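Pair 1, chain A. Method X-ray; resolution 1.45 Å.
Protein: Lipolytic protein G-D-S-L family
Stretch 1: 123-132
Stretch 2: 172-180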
# COMPACT_ATOMS: atom_id res chain seq x y z
N LYS A 123 -1.24 19.62 -6.87
CA LYS A 123 -1.96 19.06 -5.73
C LYS A 123 -1.25 17.81 -5.22
O LYS A 123 -0.66 17.06 -5.99
CB LYS A 123 -3.40 18.72 -6.10
CG LYS A 123 -4.24 19.91 -6.54
CD LYS A 123 -4.07 21.09 -5.60
N ILE A 124 -1.32 17.60 -3.91
CA ILE A 124 -0.73 16.42 -3.29
C ILE A 124 -1.77 15.69 -2.45
O ILE A 124 -2.54 16.31 -1.73
CB ILE A 124 0.50 16.78 -2.40
CG1 ILE A 124 1.53 17.59 -3.20
CG2 ILE A 124 1.13 15.52 -1.84
CD1 ILE A 124 2.74 18.01 -2.38
N VAL A 125 -1.80 14.37 -2.58
CA VAL A 125 -2.64 13.53 -1.74
C VAL A 125 -1.79 12.42 -1.15
O VAL A 125 -1.01 11.79 -1.87
CB VAL A 125 -3.80 12.92 -2.57
CG1 VAL A 125 -4.59 11.92 -1.75
CG2 VAL A 125 -4.71 14.01 -3.10
N LEU A 126 -1.91 12.19 0.15
CA LEU A 126 -1.24 11.06 0.79
C LEU A 126 -2.25 9.95 1.05
O LEU A 126 -3.42 10.21 1.30
CB LEU A 126 -0.59 11.49 2.11
CG LEU A 126 0.28 12.75 2.07
CD1 LEU A 126 0.85 13.03 3.45
CD2 LEU A 126 1.38 12.65 1.01
N ILE A 127 -1.78 8.71 0.98
CA ILE A 127 -2.63 7.55 1.23
C ILE A 127 -2.01 6.70 2.33
O ILE A 127 -0.86 6.28 2.20
CB ILE A 127 -2.78 6.70 -0.05
CG1 ILE A 127 -3.24 7.58 -1.22
CG2 ILE A 127 -3.71 5.52 0.19
CD1 ILE A 127 -3.48 6.81 -2.49
N THR A 128 -2.75 6.44 3.40
CA THR A 128 -2.22 5.60 4.48
C THR A 128 -2.10 4.14 4.04
O THR A 128 -2.84 3.69 3.18
CB THR A 128 -3.08 5.63 5.75
OG1 THR A 128 -4.34 4.99 5.48
CG2 THR A 128 -3.31 7.05 6.23
N PRO A 129 -1.17 3.40 4.65
CA PRO A 129 -1.14 1.98 4.33
C PRO A 129 -2.45 1.29 4.69
O PRO A 129 -3.12 1.65 5.66
CB PRO A 129 -0.01 1.44 5.22
CG PRO A 129 0.88 2.60 5.46
CD PRO A 129 -0.04 3.81 5.51
N MSE A 130 -2.82 0.32 3.87
CA MSE A 130 -3.95 -0.53 4.19
C MSE A 130 -3.51 -1.55 5.24
O MSE A 130 -2.34 -1.91 5.31
CB MSE A 130 -4.42 -1.26 2.93
CG MSE A 130 -5.73 -2.00 3.10
SE MSE A 130 -6.53 -2.62 1.42
CE MSE A 130 -5.41 -4.19 1.15
N GLN A 131 -4.45 -2.03 6.04
CA GLN A 131 -4.15 -3.17 6.89
C GLN A 131 -3.77 -4.36 6.01
O GLN A 131 -4.09 -4.41 4.82
CB GLN A 131 -5.32 -3.49 7.82
CG GLN A 131 -5.56 -2.37 8.81
CD GLN A 131 -6.62 -2.68 9.84
OE1 GLN A 131 -6.56 -3.72 10.52
NE2 GLN A 131 -7.58 -1.79 9.98
N ARG A 132 -3.05 -5.29 6.60
CA ARG A 132 -2.58 -6.45 5.85
C ARG A 132 -2.63 -7.68 6.73
O ARG A 132 -2.31 -7.62 7.92
CB ARG A 132 -1.15 -6.22 5.36
CG ARG A 132 -0.19 -5.70 6.41
CD ARG A 132 1.16 -5.32 5.83
NE ARG A 132 1.96 -6.48 5.45
CZ ARG A 132 3.15 -6.41 4.86
NH1 ARG A 132 3.67 -5.22 4.56
NH2 ARG A 132 3.81 -7.52 4.57
N GLN A 172 -1.73 20.57 5.66
CA GLN A 172 -3.07 20.75 5.11
C GLN A 172 -3.17 20.07 3.75
O GLN A 172 -3.66 20.63 2.77
CB GLN A 172 -3.43 22.24 5.02
CG GLN A 172 -3.28 22.96 6.34
CD GLN A 172 -3.83 24.37 6.30
OE1 GLN A 172 -4.87 24.62 5.70
NE2 GLN A 172 -3.12 25.30 6.93
N ILE A 173 -2.67 18.83 3.71
CA ILE A 173 -2.73 17.98 2.54
C ILE A 173 -3.74 16.87 2.82
O ILE A 173 -3.68 16.23 3.86
CB ILE A 173 -1.35 17.34 2.26
CG1 ILE A 173 -0.38 18.39 1.71
CG2 ILE A 173 -1.47 16.16 1.30
CD1 ILE A 173 -0.88 19.08 0.47
N PRO A 174 -4.67 16.64 1.88
CA PRO A 174 -5.67 15.59 2.11
C PRO A 174 -5.03 14.20 2.21
O PRO A 174 -4.04 13.91 1.54
CB PRO A 174 -6.55 15.66 0.87
CG PRO A 174 -6.27 16.99 0.25
CD PRO A 174 -4.86 17.31 0.59
N VAL A 175 -5.62 13.36 3.06
CA VAL A 175 -5.15 12.00 3.25
C VAL A 175 -6.29 11.01 3.03
O VAL A 175 -7.37 11.15 3.60
CB VAL A 175 -4.58 11.80 4.67
CG1 VAL A 175 -4.15 10.36 4.86
CG2 VAL A 175 -3.42 12.74 4.92
N VAL A 176 -6.07 10.03 2.17
CA VAL A 176 -6.98 8.90 2.05
C VAL A 176 -6.60 7.91 3.13
O VAL A 176 -5.52 7.31 3.08
CB VAL A 176 -6.86 8.23 0.68
CG1 VAL A 176 -7.76 7.00 0.60
CG2 VAL A 176 -7.20 9.22 -0.42
N ASP A 177 -7.46 7.74 4.12
CA ASP A 177 -7.15 6.87 5.25
C ASP A 177 -7.65 5.45 4.99
O ASP A 177 -8.76 5.10 5.40
CB ASP A 177 -7.75 7.41 6.55
CG ASP A 177 -7.16 6.74 7.79
OD1 ASP A 177 -6.45 5.73 7.66
OD2 ASP A 177 -7.42 7.24 8.91
N LEU A 178 -6.84 4.65 4.32
CA LEU A 178 -7.21 3.25 4.11
C LEU A 178 -7.13 2.43 5.40
O LEU A 178 -7.91 1.50 5.59
CB LEU A 178 -6.33 2.60 3.04
CG LEU A 178 -6.34 3.27 1.67
CD1 LEU A 178 -5.41 2.52 0.75
CD2 LEU A 178 -7.76 3.33 1.10
N TYR A 179 -6.17 2.77 6.26
CA TYR A 179 -5.97 1.99 7.48
C TYR A 179 -7.25 1.93 8.30
O TYR A 179 -7.63 0.87 8.79
CB TYR A 179 -4.82 2.55 8.33
CG TYR A 179 -4.47 1.56 9.42
CD1 TYR A 179 -5.23 1.50 10.58
CD2 TYR A 179 -3.43 0.65 9.26
CE1 TYR A 179 -4.97 0.57 11.55
CE2 TYR A 179 -3.16 -0.28 10.25
CZ TYR A 179 -3.93 -0.31 11.40
OH TYR A 179 -3.70 -1.23 12.38
N HIS A 180 -7.91 3.08 8.45
CA HIS A 180 -9.12 3.14 9.26
C HIS A 180 -10.41 3.07 8.44
O HIS A 180 -11.50 3.32 8.97
CB HIS A 180 -9.11 4.38 10.15
CG HIS A 180 -7.93 4.45 11.08
ND1 HIS A 180 -6.84 5.25 10.84
CD2 HIS A 180 -7.69 3.80 12.24
CE1 HIS A 180 -5.97 5.10 11.82
NE2 HIS A 180 -6.45 4.22 12.68
O HOH W 1 -7.19 -1.10 6.12
O HOH W 2 -4.05 -4.11 11.50

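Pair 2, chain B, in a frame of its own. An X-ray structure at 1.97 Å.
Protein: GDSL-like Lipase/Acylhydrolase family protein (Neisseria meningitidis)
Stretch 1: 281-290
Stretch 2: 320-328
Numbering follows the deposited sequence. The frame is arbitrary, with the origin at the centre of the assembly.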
# COMPACT_ATOMS: atom_id res chain seq x y z
N GLY B 281 0.58 -3.46 -13.54
CA GLY B 281 1.53 -2.38 -13.73
C GLY B 281 2.33 -2.20 -12.46
O GLY B 281 1.89 -2.60 -11.38
N ILE B 282 3.52 -1.61 -12.58
CA ILE B 282 4.34 -1.28 -11.41
C ILE B 282 4.78 0.19 -11.46
O ILE B 282 5.24 0.67 -12.50
CB ILE B 282 5.58 -2.17 -11.35
CG1 ILE B 282 5.18 -3.65 -11.31
CG2 ILE B 282 6.40 -1.82 -10.13
CD1 ILE B 282 6.36 -4.57 -11.35
N LEU B 283 4.62 0.89 -10.35
CA LEU B 283 5.05 2.28 -10.25
C LEU B 283 5.99 2.44 -9.07
O LEU B 283 5.64 2.09 -7.94
CB LEU B 283 3.85 3.21 -10.05
CG LEU B 283 4.26 4.64 -9.64
CD1 LEU B 283 4.82 5.39 -10.84
CD2 LEU B 283 3.13 5.42 -9.00
N ILE B 284 7.19 2.95 -9.33
CA ILE B 284 8.14 3.24 -8.26
C ILE B 284 8.10 4.73 -7.92
O ILE B 284 8.32 5.60 -8.78
CB ILE B 284 9.56 2.81 -8.64
CG1 ILE B 284 9.64 1.27 -8.62
CG2 ILE B 284 10.59 3.42 -7.69
CD1 ILE B 284 10.94 0.69 -9.11
N ILE B 285 7.79 5.02 -6.66
CA ILE B 285 7.77 6.39 -6.17
C ILE B 285 9.14 6.77 -5.62
O ILE B 285 9.55 6.29 -4.56
CB ILE B 285 6.70 6.59 -5.10
CG1 ILE B 285 5.31 6.45 -5.73
CG2 ILE B 285 6.83 7.97 -4.45
CD1 ILE B 285 4.18 6.92 -4.84
N GLY B 286 9.88 7.60 -6.36
CA GLY B 286 11.18 8.05 -5.91
C GLY B 286 11.04 8.81 -4.61
O GLY B 286 10.06 9.52 -4.41
N ALA B 287 12.00 8.64 -3.70
CA ALA B 287 11.92 9.27 -2.39
C ALA B 287 11.77 10.80 -2.49
O ALA B 287 12.38 11.43 -3.37
CB ALA B 287 13.13 8.90 -1.57
N PRO B 288 10.96 11.40 -1.60
CA PRO B 288 10.89 12.86 -1.52
C PRO B 288 12.19 13.40 -0.96
O PRO B 288 12.98 12.63 -0.43
CB PRO B 288 9.76 13.11 -0.51
CG PRO B 288 9.75 11.88 0.36
CD PRO B 288 10.10 10.75 -0.58
N GLU B 289 12.42 14.70 -1.07
CA GLU B 289 13.55 15.27 -0.36
C GLU B 289 13.29 15.16 1.13
O GLU B 289 12.19 15.43 1.60
CB GLU B 289 13.80 16.74 -0.74
CG GLU B 289 14.99 17.34 0.03
CD GLU B 289 15.44 18.70 -0.48
OE1 GLU B 289 14.71 19.70 -0.28
OE2 GLU B 289 16.54 18.78 -1.07
N SER B 290 14.30 14.72 1.87
CA SER B 290 14.30 14.73 3.32
C SER B 290 15.49 15.56 3.75
O SER B 290 16.41 15.79 2.96
CB SER B 290 14.47 13.31 3.88
OG SER B 290 13.35 12.50 3.57
N GLN B 320 11.57 -1.81 -16.40
CA GLN B 320 10.52 -1.28 -17.28
C GLN B 320 9.25 -0.88 -16.56
O GLN B 320 8.14 -1.14 -17.05
CB GLN B 320 10.20 -2.27 -18.40
CG GLN B 320 11.37 -2.48 -19.36
CD GLN B 320 11.17 -3.68 -20.27
OE1 GLN B 320 10.05 -4.17 -20.43
NE2 GLN B 320 12.25 -4.16 -20.86
N THR B 321 9.40 -0.24 -15.41
CA THR B 321 8.25 0.20 -14.64
C THR B 321 8.01 1.69 -14.89
O THR B 321 8.73 2.32 -15.66
CB THR B 321 8.50 -0.02 -13.13
OG1 THR B 321 9.22 1.10 -12.60
CG2 THR B 321 9.31 -1.28 -12.91
N MET B 322 6.99 2.24 -14.24
CA MET B 322 6.81 3.68 -14.21
C MET B 322 7.57 4.23 -13.02
O MET B 322 7.85 3.50 -12.07
CB MET B 322 5.33 4.03 -14.11
CG MET B 322 4.56 3.71 -15.39
SD MET B 322 2.78 3.92 -15.17
CE MET B 322 2.42 2.51 -14.11
N PHE B 323 7.92 5.52 -13.08
CA PHE B 323 8.66 6.20 -12.02
C PHE B 323 8.06 7.59 -11.80
O PHE B 323 7.91 8.35 -12.74
CB PHE B 323 10.15 6.30 -12.39
CG PHE B 323 10.99 6.99 -11.34
CD1 PHE B 323 11.46 6.30 -10.24
CD2 PHE B 323 11.32 8.33 -11.48
CE1 PHE B 323 12.23 6.92 -9.28
CE2 PHE B 323 12.10 8.96 -10.52
CZ PHE B 323 12.55 8.26 -9.43
N TRP B 324 7.70 7.90 -10.56
CA TRP B 324 7.18 9.21 -10.23
C TRP B 324 8.12 9.88 -9.24
O TRP B 324 8.35 9.37 -8.15
CB TRP B 324 5.79 9.10 -9.63
CG TRP B 324 5.06 10.39 -9.49
CD1 TRP B 324 4.47 11.10 -10.49
CD2 TRP B 324 4.80 11.10 -8.27
NE1 TRP B 324 3.87 12.22 -9.97
CE2 TRP B 324 4.06 12.25 -8.62
CE3 TRP B 324 5.13 10.88 -6.93
CZ2 TRP B 324 3.63 13.18 -7.66
CZ3 TRP B 324 4.71 11.81 -5.99
CH2 TRP B 324 3.97 12.94 -6.36
N SER B 325 8.67 11.03 -9.62
CA SER B 325 9.64 11.71 -8.77
C SER B 325 8.96 12.64 -7.78
O SER B 325 8.60 13.78 -8.11
CB SER B 325 10.65 12.52 -9.59
OG SER B 325 11.46 13.29 -8.71
N TRP B 326 8.79 12.14 -6.56
CA TRP B 326 8.22 12.92 -5.47
C TRP B 326 9.11 14.13 -5.21
O TRP B 326 8.62 15.22 -4.93
CB TRP B 326 8.10 12.04 -4.22
CG TRP B 326 7.21 12.56 -3.14
CD1 TRP B 326 6.79 13.85 -2.95
CD2 TRP B 326 6.62 11.78 -2.09
NE1 TRP B 326 5.98 13.92 -1.84
CE2 TRP B 326 5.86 12.67 -1.30
CE3 TRP B 326 6.65 10.42 -1.75
CZ2 TRP B 326 5.14 12.23 -0.17
CZ3 TRP B 326 5.95 10.00 -0.63
CH2 TRP B 326 5.20 10.90 0.14
N GLN B 327 10.43 13.97 -5.31
CA GLN B 327 11.27 15.16 -5.14
C GLN B 327 10.97 16.22 -6.19
O GLN B 327 10.87 17.40 -5.87
CB GLN B 327 12.78 14.84 -5.08
CG GLN B 327 13.62 16.12 -4.96
CD GLN B 327 15.07 15.87 -4.61
OE1 GLN B 327 15.39 15.45 -3.49
NE2 GLN B 327 15.96 16.16 -5.55
N ASN B 328 10.78 15.81 -7.45
CA ASN B 328 10.47 16.81 -8.47
C ASN B 328 9.08 17.39 -8.30
O ASN B 328 8.88 18.58 -8.49
CB ASN B 328 10.68 16.29 -9.90
CG ASN B 328 12.14 16.25 -10.27
OD1 ASN B 328 12.98 16.87 -9.62
ND2 ASN B 328 12.46 15.49 -11.31
O HOH W 3 11.97 11.56 -6.01

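What backbone arrangement do the two pairs share? In each, two strands run parallel side by side; beyond them the first stretch continues as loop in both pairs, while the second continues as loop in pair 1 and enters a helix in pair 2. The 14 central residues superpose with an RMSD of 0.7 Å. Three rungs of the hydrogen-bond ladder match. In pair 1, Leu126(A) N donates to Pro174(A) O (3.1 Å), Val176(A) N to Leu126(A) O (2.8 Å) and Thr128(A) N to Val176(A) O (2.9 Å). In pair 2, Ile284(B) N donates to Met322(B) O (2.9 Å), Trp324(B) N to Ile284(B) O (3.0 Å) and Gly286(B) N to Trp324(B) O (2.9 Å). Pair 2 has one rung more, from Met322(B) N to Ile282(B) O (2.9 Å); the matching Pro174(A) has no amide hydrogen to give, and its CD sits 3.4 Å from Ile124(A) O.

How is the start of the ladder packed? Ile124(A) and Ile282(B) match closely and share their m,t rotamer. Across from them, Ile173(A) and Thr321(B) both point toward the first strand. Ile173(A) is purely apolar, its CD1 3.9 Å from Ile124(A) CB and its CG2 3.9 Å from Leu126(A) CG. Thr321(B) brings its CB within 4.0 Å of Ile282(B) CB, while its hydroxyl is spent within its own stretch, OG1 donating to Met322(B) O (2.8 Å).

What replaces the threonine of pair 1 in pair 2? Thr128(A) points toward the second stretch; its CG2 lies 3.7 Å from Val175(A) CG1, and its OG1 accepts from Tyr179(A) N (3.0 Å), tying the later part of the second stretch to the first. The matching Gly286(B) leaves room for a ring: Phe323(B), at the valine's position, brings CE1 to 3.7 Å from Gly286(B) CA. A CB on that glycine would fall 2.6 Å from Phe323(B) CZ, a clash.

How does the end of the second stretch close against the first? Leu178(A) and Trp326(B) match and both point toward it. Leu178(A) CD1 reaches Ile127(A) CG2 at 3.5 Å; Trp326(B) CE3 meets Ile285(B) CG2 at 3.7 Å, and Pro288(B) CB lies over one face of the indole, 3.7 Å from the centroid of its five-membered ring. At the next position, Gln131(A) lays CG over the Tyr179(A) ring, 3.6 Å from its centroid, and donates from NE2 to Tyr179(A) O (2.9 Å). Their counterparts, Glu289(B) and Gln327(B), approach through Glu289(B) CB and Gln327(B) OE1 at 3.4 Å, while a water links Ala287(B) O (2.7 Å from the water O) to Gln327(B) N (2.9 Å from it).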